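Local coordinates for fimbrial subunit type 1 (Actinomyces oris, PDB 3UXF), which forms the major shaft subunit of the type 1 fimbriae that this Gram-positive oral bacterium carries on its surface, at residues T43-H48 / A126-A131; F155-P160 / V174-K179. All coordinates share one frame; numbering follows the deposited sequence.

Interaction 1 of 2, residues T43-H48 / A126-A131. With CA (calcium ion), chain D.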
loop_
_atom_site.group_PDB
_atom_site.type_symbol
_atom_site.label_atom_id
_atom_site.label_comp_id
_atom_site.label_asym_id
_atom_site.label_seq_id
_atom_site.Cartn_x
_atom_site.Cartn_y
_atom_site.Cartn_z
ATOM N N THR A 43 41.750 3.194 1.404
ATOM C CA THR A 43 40.450 2.789 1.951
ATOM C C THR A 43 39.370 3.006 0.924
ATOM O O THR A 43 39.508 3.841 0.034
ATOM C CB THR A 43 40.068 3.623 3.186
ATOM O OG1 THR A 43 40.200 5.014 2.896
ATOM C CG2 THR A 43 40.926 3.244 4.430
ATOM N N THR A 44 38.256 2.276 1.069
ATOM C CA THR A 44 37.038 2.616 0.326
ATOM C C THR A 44 35.841 2.380 1.232
ATOM O O THR A 44 35.928 1.602 2.188
ATOM C CB THR A 44 36.843 1.790 -0.987
ATOM O OG1 THR A 44 36.768 0.406 -0.666
ATOM C CG2 THR A 44 38.026 2.002 -1.982
ATOM N N LEU A 45 34.736 3.070 0.931
ATOM C CA LEU A 45 33.487 2.878 1.666
ATOM C C LEU A 45 32.397 2.710 0.619
ATOM O O LEU A 45 32.215 3.608 -0.173
ATOM C CB LEU A 45 33.183 4.097 2.531
ATOM C CG LEU A 45 31.786 4.045 3.163
ATOM C CD1 LEU A 45 31.615 2.818 4.054
ATOM C CD2 LEU A 45 31.513 5.361 3.931
ATOM N N THR A 46 31.678 1.594 0.634
ATOM C CA THR A 46 30.647 1.335 -0.378
ATOM C C THR A 46 29.324 1.206 0.353
ATOM O O THR A 46 29.152 0.310 1.177
ATOM C CB THR A 46 30.949 0.050 -1.135
ATOM O OG1 THR A 46 32.208 0.202 -1.805
ATOM C CG2 THR A 46 29.879 -0.202 -2.226
ATOM N N VAL A 47 28.411 2.137 0.095
ATOM C CA VAL A 47 27.088 2.122 0.740
ATOM C C VAL A 47 26.088 1.513 -0.252
ATOM O O VAL A 47 26.029 1.957 -1.389
ATOM C CB VAL A 47 26.687 3.574 1.091
ATOM C CG1 VAL A 47 25.329 3.638 1.863
ATOM C CG2 VAL A 47 27.792 4.230 1.937
ATOM N N HIS A 48 25.368 0.474 0.180
ATOM C CA HIS A 48 24.420 -0.233 -0.688
ATOM C C HIS A 48 23.006 0.273 -0.364
ATOM O O HIS A 48 22.513 0.040 0.739
ATOM C CB HIS A 48 24.499 -1.724 -0.402
ATOM C CG HIS A 48 25.797 -2.352 -0.816
ATOM N ND1 HIS A 48 25.903 -3.220 -1.882
ATOM C CD2 HIS A 48 27.051 -2.227 -0.308
ATOM C CE1 HIS A 48 27.161 -3.599 -2.020
ATOM N NE2 HIS A 48 27.875 -3.011 -1.077
ATOM N N ALA A 126 26.723 3.769 -3.509
ATOM C CA ALA A 126 27.473 5.001 -3.362
ATOM C C ALA A 126 28.905 4.572 -2.989
ATOM O O ALA A 126 29.160 4.126 -1.862
ATOM C CB ALA A 126 26.883 5.851 -2.278
ATOM N N SER A 127 29.801 4.630 -3.971
ATOM C CA SER A 127 31.125 4.040 -3.797
ATOM C C SER A 127 32.147 5.097 -3.522
ATOM O O SER A 127 32.692 5.673 -4.456
ATOM C CB SER A 127 31.544 3.262 -5.046
ATOM O OG SER A 127 30.680 2.149 -5.202
ATOM N N PHE A 128 32.417 5.356 -2.250
ATOM C CA PHE A 128 33.420 6.358 -1.914
ATOM C C PHE A 128 34.815 5.773 -2.094
ATOM O O PHE A 128 35.091 4.666 -1.636
ATOM C CB PHE A 128 33.237 6.843 -0.470
ATOM C CG PHE A 128 31.953 7.589 -0.262
ATOM C CD1 PHE A 128 31.910 8.944 -0.427
ATOM C CD2 PHE A 128 30.782 6.896 0.027
ATOM C CE1 PHE A 128 30.724 9.652 -0.263
ATOM C CE2 PHE A 128 29.579 7.580 0.189
ATOM C CZ PHE A 128 29.542 8.954 0.034
ATOM N N THR A 129 35.690 6.513 -2.779
ATOM C CA THR A 129 36.954 5.939 -3.226
ATOM C C THR A 129 38.055 6.236 -2.230
ATOM O O THR A 129 37.841 6.935 -1.242
ATOM C CB THR A 129 37.429 6.586 -4.541
ATOM O OG1 THR A 129 37.604 7.995 -4.321
ATOM C CG2 THR A 129 36.372 6.358 -5.663
ATOM N N ASP A 130 39.244 5.751 -2.553
ATOM C CA ASP A 130 40.446 6.089 -1.782
ATOM C C ASP A 130 40.729 7.597 -1.814
ATOM O O ASP A 130 41.223 8.163 -0.836
ATOM C CB ASP A 130 41.613 5.272 -2.339
ATOM C CG ASP A 130 42.900 5.439 -1.544
ATOM O OD1 ASP A 130 42.855 5.628 -0.315
ATOM O OD2 ASP A 130 43.973 5.353 -2.165
ATOM N N ALA A 131 40.415 8.265 -2.915
ATOM C CA ALA A 131 40.593 9.724 -2.933
ATOM C C ALA A 131 39.666 10.434 -1.957
ATOM O O ALA A 131 39.985 11.526 -1.466
ATOM C CB ALA A 131 40.415 10.318 -4.376
HETATM CA CA CA D . 42.731 7.779 0.948
HETATM O O HOH W 1 42.698 5.964 2.624
HETATM O O HOH W 2 33.857 2.402 -2.901
HETATM O O HOH W 3 32.291 -0.372 -4.750
HETATM O O HOH W 4 44.613 8.005 2.485
HETATM O O HOH W 5 44.350 8.410 -0.729
HETATM O O HOH W 6 42.736 10.113 1.342
#

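Interaction 2 of 2, residues F155-P160 / V174-K179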
loop_
_atom_site.group_PDB
_atom_site.type_symbol
_atom_site.label_atom_id
_atom_site.label_comp_id
_atom_site.label_asym_id
_atom_site.label_seq_id
_atom_site.Cartn_x
_atom_site.Cartn_y
_atom_site.Cartn_z
ATOM N N PHE A 155 24.336 6.819 10.228
ATOM C CA PHE A 155 25.112 5.833 10.941
ATOM C C PHE A 155 26.580 6.221 10.926
ATOM O O PHE A 155 26.979 7.119 10.168
ATOM C CB PHE A 155 24.885 4.435 10.361
ATOM C CG PHE A 155 25.368 4.269 8.948
ATOM C CD1 PHE A 155 26.629 3.744 8.692
ATOM C CD2 PHE A 155 24.556 4.612 7.871
ATOM C CE1 PHE A 155 27.083 3.585 7.405
ATOM C CE2 PHE A 155 24.994 4.445 6.583
ATOM C CZ PHE A 155 26.278 3.929 6.340
ATOM N N VAL A 156 27.346 5.589 11.813
ATOM C CA VAL A 156 28.775 5.839 11.919
ATOM C C VAL A 156 29.504 4.603 11.426
ATOM O O VAL A 156 29.117 3.467 11.763
ATOM C CB VAL A 156 29.163 6.121 13.365
ATOM C CG1 VAL A 156 30.699 6.213 13.509
ATOM C CG2 VAL A 156 28.518 7.405 13.835
ATOM N N VAL A 157 30.563 4.806 10.640
ATOM C CA VAL A 157 31.365 3.700 10.159
ATOM C C VAL A 157 32.836 4.014 10.429
ATOM O O VAL A 157 33.213 5.193 10.487
ATOM C CB VAL A 157 31.110 3.477 8.668
ATOM C CG1 VAL A 157 31.612 4.638 7.824
ATOM C CG2 VAL A 157 31.668 2.139 8.214
ATOM N N THR A 158 33.651 2.985 10.643
ATOM C CA THR A 158 35.085 3.184 10.744
ATOM C C THR A 158 35.774 2.562 9.525
ATOM O O THR A 158 35.358 1.498 9.056
ATOM C CB THR A 158 35.684 2.568 12.039
ATOM O OG1 THR A 158 35.492 1.146 12.110
ATOM C CG2 THR A 158 35.020 3.169 13.261
ATOM N N LEU A 159 36.816 3.226 9.042
ATOM C CA LEU A 159 37.720 2.653 8.045
ATOM C C LEU A 159 39.073 2.615 8.710
ATOM O O LEU A 159 39.643 3.667 8.998
ATOM C CB LEU A 159 37.843 3.609 6.873
ATOM C CG LEU A 159 36.784 3.648 5.762
ATOM C CD1 LEU A 159 35.483 2.789 5.913
ATOM C CD2 LEU A 159 36.593 5.041 5.117
ATOM N N PRO A 160 39.627 1.415 8.966
ATOM C CA PRO A 160 39.065 0.086 8.706
ATOM C C PRO A 160 38.106 -0.359 9.801
ATOM O O PRO A 160 37.904 0.344 10.808
ATOM C CB PRO A 160 40.308 -0.814 8.732
ATOM C CG PRO A 160 41.192 -0.136 9.801
ATOM C CD PRO A 160 40.937 1.347 9.641
ATOM N N VAL A 174 35.280 -1.149 3.294
ATOM C CA VAL A 174 34.062 -1.436 4.024
ATOM C C VAL A 174 32.798 -1.293 3.190
ATOM O O VAL A 174 32.647 -0.348 2.423
ATOM C CB VAL A 174 33.964 -0.551 5.281
ATOM C CG1 VAL A 174 32.672 -0.815 6.024
ATOM C CG2 VAL A 174 35.164 -0.791 6.182
ATOM N N HIS A 175 31.897 -2.252 3.358
ATOM C CA HIS A 175 30.610 -2.240 2.687
ATOM C C HIS A 175 29.533 -2.135 3.749
ATOM O O HIS A 175 29.546 -2.875 4.725
ATOM C CB HIS A 175 30.412 -3.518 1.878
ATOM C CG HIS A 175 31.255 -3.582 0.645
ATOM N ND1 HIS A 175 30.738 -3.402 -0.618
ATOM C CD2 HIS A 175 32.581 -3.796 0.482
ATOM C CE1 HIS A 175 31.708 -3.504 -1.507
ATOM N NE2 HIS A 175 32.837 -3.743 -0.865
ATOM N N VAL A 176 28.605 -1.207 3.562
ATOM C CA VAL A 176 27.528 -1.031 4.521
ATOM C C VAL A 176 26.166 -1.063 3.839
ATOM O O VAL A 176 26.000 -0.556 2.733
ATOM C CB VAL A 176 27.688 0.277 5.325
ATOM C CG1 VAL A 176 28.869 0.173 6.273
ATOM C CG2 VAL A 176 27.858 1.458 4.391
ATOM N N TYR A 177 25.200 -1.677 4.512
ATOM C CA TYR A 177 23.833 -1.768 4.019
ATOM C C TYR A 177 22.929 -1.067 5.021
ATOM O O TYR A 177 22.430 -1.686 5.957
ATOM C CB TYR A 177 23.416 -3.232 3.863
ATOM C CG TYR A 177 24.268 -4.011 2.887
ATOM C CD1 TYR A 177 23.813 -4.290 1.606
ATOM C CD2 TYR A 177 25.528 -4.464 3.245
ATOM C CE1 TYR A 177 24.588 -4.998 0.713
ATOM C CE2 TYR A 177 26.309 -5.172 2.360
ATOM C CZ TYR A 177 25.835 -5.439 1.095
ATOM O OH TYR A 177 26.613 -6.142 0.209
ATOM N N PRO A 178 22.740 0.234 4.831
ATOM C CA PRO A 178 21.963 1.041 5.774
ATOM C C PRO A 178 20.505 0.613 5.878
ATOM O O PRO A 178 19.939 0.053 4.943
ATOM C CB PRO A 178 22.066 2.455 5.198
ATOM C CG PRO A 178 22.398 2.271 3.773
ATOM C CD PRO A 178 23.208 1.023 3.681
ATOM N N LYS A 179 19.916 0.890 7.032
ATOM C CA LYS A 179 18.531 0.547 7.317
ATOM C C LYS A 179 17.585 1.696 6.972
ATOM O O LYS A 179 17.881 2.859 7.238
ATOM C CB LYS A 179 18.412 0.216 8.817
ATOM C CG LYS A 179 16.987 -0.127 9.284
ATOM C CD LYS A 179 16.849 -0.104 10.827
ATOM C CE LYS A 179 16.849 -1.511 11.428
ATOM N NZ LYS A 179 15.787 -2.399 10.851
#

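Interaction 1 of 2, residues T43-H48 / A126-A131
Leu45 and Phe128 face each other as a hydrogen-bonded pair of antiparallel strands 44-48 and 125-128. Leu45 N gives its hydrogen to Phe128 O at 3.0 Å. Phe128 N returns a shorter bond of 2.7 Å to Leu45 O, more bent at the hydrogen (141°). Two residues along, Val47 and Ala126 repeat the pattern. Their bonds are straighter, with 174° at the hydrogen for Val47 N to Ala126 O.

The Phe128 side chain can be followed outward. CB packs on Leu45 CB at 4.1 Å. CG lies anti to the carbonyl carbon (chi1 -66°), and the ring leans back along the strand pair toward Val47. CD2 passes Leu45 O, which lies at the ring edge in its plane. CE2 then meets Val47 CG2 at 4.2 Å. Ile81 of strand 78-84 touches both Leu45 and Phe128, and the side chains of Leu45, Val47, Ala126 and Phe128 on this side are all buried.

Thr46 and Ser127 point to the other side, as a non-hydrogen-bonded pair. Here water takes over. One water joins Thr46 OG1 to Ser127 OG, and another joins Thr46 OG1 to Phe128 O.

Beyond the paired strands, Asp130 OD1 accepts a hydrogen bond from Thr43 N at 3.2 Å, from above the carboxylate plane. The same oxygen binds calcium at 2.5 Å, and Asp130 O binds it too. A metal-bound water reaches Thr43 OG1, which also bonds Thr133 OG1. Thr133 O and three more waters complete the calcium shell. The arrangement is an antiparallel edge pair of a beta-sandwich sheet, with a calcium site just after the end of the edge strand.

Interaction 2 of 2, residues F155-P160 / V174-K179
This contact is face-to-face packing between the two sheets of the N-terminal beta-sandwich domain. Strands 155-159 and 174-176 run nearly antiparallel, but their axes come no closer than 8.6 Å, and side chains fill the gap. Phe155 lies at one end of the row. Its CG sits between the backbone N and the carbonyl carbon (chi1 65°), and the ring meets Val176 and Pro178 obliquely. CZ touches Val176 CG2 at 3.5 Å, while CE2 lies 3.8 Å from Pro178 CB.

Val157 works through one methyl. Its CG2 is anti to the backbone N and sits over the gap between Val174 and Val176, 3.8 Å from Val174 CG1 and 3.9 Å from Val176 CG1. At the far end Leu159 brings CD1 to Val174 CG2 at 3.6 Å. That valine methyl also lies against Thr158 O. Within the segment, Thr158 OG1 donates to Pro160 O, spanning the cis peptide before Pro160.

Each strand is held in its own sheet. Phe155, Val157 and Leu159 share backbone hydrogen bonds with strand 136-144, and Val174 bonds to strand 44-48. Val157 also touches Leu45 of that strand.

Overall arrangement
Interactions 1 and 2 have centres about 10 Å apart and belong to one beta sandwich. Interaction 1 joins neighbours within a sheet, whereas interaction 2 joins that sheet to the opposing one. Strand 44-48 is the link: it lies between 125-128 and 170-176. Thr46 N probably bonds to Val174 O, and His48 N to Val176 O, each at 2.8 Å. His48 also stacks its ring on Tyr177, and His48 CG comes 3.3 Å from Tyr177 CE1. The calcium is bound directly in interaction 1. The same ion lies about 8 Å from the nearest atom of the Leu159 side chain in interaction 2.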